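Local coordinates for protein SAHS4 (Ramazzottius varieornatus, PDB 5Z4G) that probably acts as a secreted, heat-soluble molecular shield that protects tardigrades during desiccation, and binds zinc ions, at residues D72-Q77 with T89-G94. Residues are numbered along the deposited sequence; the frame is centred on the assembly and turned at random.
Sequences DHYHVQ and TSFKMG. With ZN (zinc ion), chain C.
Thr-89 O is approached by two groups: the backbone N of Val-76 donates to it at 3.0 Å, and a water that accepts from ND1 of His-75 also lies within hydrogen-bonding distance and probably donates to it. That water lies in the plane of the His-75 imidazole, at its edge. Elsewhere on the ring NE2 binds the zinc ion at 2.1 Å, and water and metal together fix the ring's rotation. His-73 also uses NE2 for the metal; Glu-68, Glu-71 and two waters complete the site. On the same face of the sheet as His-75, CB of Ser-90 packs over one face of the His-75 ring, 4.2 Å from its centroid, and also touches CD2 of His-73. Trp-66 stacks on the His-75 ring.

The extended chain of Lys-92 runs past CB of His-73 to Asp-72, where NZ meets OD2 at 2.8 Å in a salt bridge, on the syn side but 28° out of the carboxylate plane. Tyr-74, Val-76, Thr-89 and Phe-91 project from the other face of the sheet. With CG between its backbone N and carbonyl carbon (chi1 63°), the Phe-91 ring leans across to Tyr-74, whose CB lies over the ring face in a CH-pi contact, 3.6 Å from CZ of Phe-91; the two aromatic planes are nearly parallel but slid apart, with little overlap. CE of Met-93 lies over one face of the Tyr-74 ring, 4.0 Å from its centroid, a CH-pi contact, with SD farther off and oblique in a Met-aromatic contact. Paired backbone bonds at Tyr-74/Phe-91 and Val-76/Thr-89 join strands 74-79 and 86-91 into an antiparallel beta hairpin of a fatty-acid-binding-protein-like beta barrel, with a zinc site on one face and apolar packing on the other.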
ATOM      1  N   ASP A  72      -8.825 -18.627  -3.016  1.00 29.87           N
ATOM      2  CA  ASP A  72      -7.441 -18.656  -3.514  1.00 31.35           C
ATOM      3  C   ASP A  72      -6.891 -17.243  -3.754  1.00 29.19           C
ATOM      4  O   ASP A  72      -5.819 -17.065  -4.341  1.00 30.85           O
ATOM      5  CB  ASP A  72      -7.360 -19.494  -4.801  1.00 33.02           C
ATOM      6  CG  ASP A  72      -8.126 -18.871  -5.964  1.00 35.89           C
ATOM      7  OD1 ASP A  72      -8.981 -17.989  -5.730  1.00 35.35           O
ATOM      8  OD2 ASP A  72      -7.866 -19.262  -7.119  1.00 35.26           O
ATOM      9  N   HIS A  73      -7.641 -16.243  -3.301  1.00 24.11           N
ATOM     10  CA  HIS A  73      -7.245 -14.848  -3.451  1.00 19.93           C
ATOM     11  C   HIS A  73      -7.219 -14.134  -2.103  1.00 16.90           C
ATOM     12  O   HIS A  73      -7.794 -14.624  -1.124  1.00 18.52           O
ATOM     13  CB  HIS A  73      -8.171 -14.112  -4.429  1.00 20.76           C
ATOM     14  CG  HIS A  73      -9.609 -14.091  -4.012  1.00 22.15           C
ATOM     15  ND1 HIS A  73     -10.551 -14.936  -4.555  1.00 26.02           N
ATOM     16  CD2 HIS A  73     -10.269 -13.311  -3.123  1.00 21.57           C
ATOM     17  CE1 HIS A  73     -11.729 -14.679  -4.018  1.00 25.32           C
ATOM     18  NE2 HIS A  73     -11.585 -13.705  -3.136  1.00 24.53           N
ATOM     19  N   TYR A  74      -6.523 -12.999  -2.073  1.00 13.07           N
ATOM     20  CA  TYR A  74      -6.485 -12.097  -0.927  1.00 12.02           C
ATOM     21  C   TYR A  74      -7.364 -10.900  -1.197  1.00 11.73           C
ATOM     22  O   TYR A  74      -7.613 -10.563  -2.356  1.00 13.44           O
ATOM     23  CB  TYR A  74      -5.044 -11.607  -0.674  1.00 12.27           C
ATOM     24  CG  TYR A  74      -4.138 -12.699  -0.181  1.00 13.16           C
ATOM     25  CD1 TYR A  74      -3.486 -13.557  -1.074  1.00 13.56           C
ATOM     26  CD2 TYR A  74      -3.965 -12.912   1.191  1.00 14.30           C
ATOM     27  CE1 TYR A  74      -2.683 -14.588  -0.608  1.00 15.39           C
ATOM     28  CE2 TYR A  74      -3.153 -13.925   1.665  1.00 15.52           C
ATOM     29  CZ  TYR A  74      -2.512 -14.761   0.762  1.00 15.90           C
ATOM     30  OH  TYR A  74      -1.707 -15.781   1.213  1.00 18.78           O
ATOM     31  N   HIS A  75      -7.818 -10.252  -0.129  1.00 10.84           N
ATOM     32  CA  HIS A  75      -8.547  -8.994  -0.234  1.00 11.83           C
ATOM     33  C   HIS A  75      -7.763  -7.859   0.395  1.00 11.01           C
ATOM     34  O   HIS A  75      -7.034  -8.051   1.375  1.00 11.90           O
ATOM     35  CB  HIS A  75      -9.878  -9.101   0.485  1.00 14.09           C
ATOM     36  CG  HIS A  75     -10.919  -9.861  -0.271  1.00 17.69           C
ATOM     37  ND1 HIS A  75     -11.829  -9.244  -1.101  1.00 20.69           N
ATOM     38  CD2 HIS A  75     -11.195 -11.184  -0.327  1.00 19.68           C
ATOM     39  CE1 HIS A  75     -12.616 -10.156  -1.643  1.00 21.74           C
ATOM     40  NE2 HIS A  75     -12.254 -11.342  -1.187  1.00 21.57           N
ATOM     41  N   VAL A  76      -7.942  -6.672  -0.173  1.00 10.79           N
ATOM     42  CA  VAL A  76      -7.365  -5.442   0.360  1.00 10.72           C
ATOM     43  C   VAL A  76      -8.423  -4.351   0.314  1.00 11.33           C
ATOM     44  O   VAL A  76      -9.204  -4.267  -0.638  1.00 12.25           O
ATOM     45  CB  VAL A  76      -6.055  -5.013  -0.371  1.00 11.36           C
ATOM     46  CG1 VAL A  76      -6.275  -4.852  -1.878  1.00 12.81           C
ATOM     47  CG2 VAL A  76      -5.455  -3.740   0.238  1.00 12.42           C
ATOM     48  N   GLN A  77      -8.434  -3.529   1.356  1.00 12.13           N
ATOM     49  CA  GLN A  77      -9.298  -2.380   1.428  1.00 13.36           C
ATOM     50  C   GLN A  77      -8.510  -1.245   2.043  1.00 13.98           C
ATOM     51  O   GLN A  77      -7.850  -1.429   3.074  1.00 15.46           O
ATOM     52  CB  GLN A  77     -10.536  -2.702   2.269  1.00 16.91           C
ATOM     53  CG  GLN A  77     -11.530  -1.565   2.399  1.00 21.90           C
ATOM     54  CD  GLN A  77     -12.595  -1.884   3.417  1.00 29.02           C
ATOM     55  OE1 GLN A  77     -12.339  -1.889   4.624  1.00 36.19           O
ATOM     56  NE2 GLN A  77     -13.801  -2.159   2.939  1.00 35.09           N
ATOM     57  N   THR A  89     -10.388  -4.271  -3.408  1.00 15.02           N
ATOM     58  CA  THR A  89     -10.132  -5.213  -4.486  1.00 14.56           C
ATOM     59  C   THR A  89      -9.648  -6.563  -3.954  1.00 13.66           C
ATOM     60  O   THR A  89      -9.504  -6.761  -2.743  1.00 13.86           O
ATOM     61  CB  THR A  89      -9.196  -4.606  -5.577  1.00 15.63           C
ATOM     62  OG1 THR A  89      -9.340  -5.334  -6.802  1.00 17.15           O
ATOM     63  CG2 THR A  89      -7.723  -4.585  -5.160  1.00 17.07           C
ATOM     64  N   SER A  90      -9.437  -7.491  -4.881  1.00 13.57           N
ATOM     65  CA  SER A  90      -8.891  -8.799  -4.573  1.00 13.53           C
ATOM     66  C   SER A  90      -7.724  -9.056  -5.510  1.00 12.61           C
ATOM     67  O   SER A  90      -7.649  -8.474  -6.592  1.00 13.77           O
ATOM     68  CB  SER A  90      -9.962  -9.879  -4.730  1.00 16.38           C
ATOM     69  OG  SER A  90     -10.563  -9.802  -6.007  1.00 19.82           O
ATOM     70  N   PHE A  91      -6.801  -9.904  -5.073  1.00 10.91           N
ATOM     71  CA  PHE A  91      -5.642 -10.242  -5.895  1.00 10.63           C
ATOM     72  C   PHE A  91      -5.156 -11.651  -5.602  1.00 10.52           C
ATOM     73  O   PHE A  91      -5.400 -12.201  -4.526  1.00 12.11           O
ATOM     74  CB  PHE A  91      -4.507  -9.202  -5.720  1.00 11.44           C
ATOM     75  CG  PHE A  91      -3.931  -9.126  -4.319  1.00 11.22           C
ATOM     76  CD1 PHE A  91      -2.845  -9.927  -3.937  1.00 11.39           C
ATOM     77  CD2 PHE A  91      -4.466  -8.238  -3.379  1.00 12.54           C
ATOM     78  CE1 PHE A  91      -2.313  -9.844  -2.646  1.00 12.30           C
ATOM     79  CE2 PHE A  91      -3.948  -8.170  -2.089  1.00 13.08           C
ATOM     80  CZ  PHE A  91      -2.862  -8.962  -1.724  1.00 12.94           C
ATOM     81  N   LYS A  92      -4.462 -12.219  -6.575  1.00 11.14           N
ATOM     82  CA  LYS A  92      -3.787 -13.499  -6.416  1.00 11.69           C
ATOM     83  C   LYS A  92      -2.309 -13.229  -6.583  1.00 11.30           C
ATOM     84  O   LYS A  92      -1.918 -12.466  -7.471  1.00 13.08           O
ATOM     85  CB  LYS A  92      -4.277 -14.520  -7.453  1.00 13.23           C
ATOM     86  CG  LYS A  92      -5.764 -14.824  -7.331  1.00 14.57           C
ATOM     87  CD  LYS A  92      -6.243 -15.890  -8.297  1.00 16.62           C
ATOM     88  CE  LYS A  92      -7.750 -16.018  -8.191  1.00 20.05           C
ATOM     89  NZ  LYS A  92      -8.304 -17.179  -8.937  1.00 24.17           N
ATOM     90  N   MET A  93      -1.490 -13.855  -5.742  1.00 11.21           N
ATOM     91  CA  MET A  93      -0.035 -13.695  -5.846  1.00 11.87           C
ATOM     92  C   MET A  93       0.478 -14.033  -7.238  1.00 12.73           C
ATOM     93  O   MET A  93       0.126 -15.063  -7.818  1.00 14.71           O
ATOM     94  CB  MET A  93       0.700 -14.539  -4.802  1.00 13.36           C
ATOM     95  CG  MET A  93       0.373 -14.162  -3.373  1.00 14.02           C
ATOM     96  SD  MET A  93       0.859 -12.478  -2.950  1.00 13.85           S
ATOM     97  CE  MET A  93       0.162 -12.417  -1.300  1.00 15.05           C
ATOM     98  N   GLY A  94       1.289 -13.135  -7.777  1.00 12.73           N
ATOM     99  CA  GLY A  94       1.907 -13.321  -9.092  1.00 13.64           C
ATOM    100  C   GLY A  94       1.031 -13.062 -10.309  1.00 14.40           C
ATOM    101  O   GLY A  94       1.489 -13.239 -11.443  1.00 16.05           O
TER
HETATM  102 ZN    ZN C 201     -13.135 -13.116  -1.785  1.00 30.21          ZN
HETATM  103  O   HOH W   1      -2.768 -15.866  -4.182  1.00 22.57           O
HETATM  104  O   HOH W   2     -11.864  -6.455  -0.996  1.00 30.84           O
HETATM  105  O   HOH W   3     -14.087 -12.381  -3.513  1.00 41.34           O
HETATM  106  O   HOH W   4     -15.083 -12.476  -0.702  1.00 51.10           O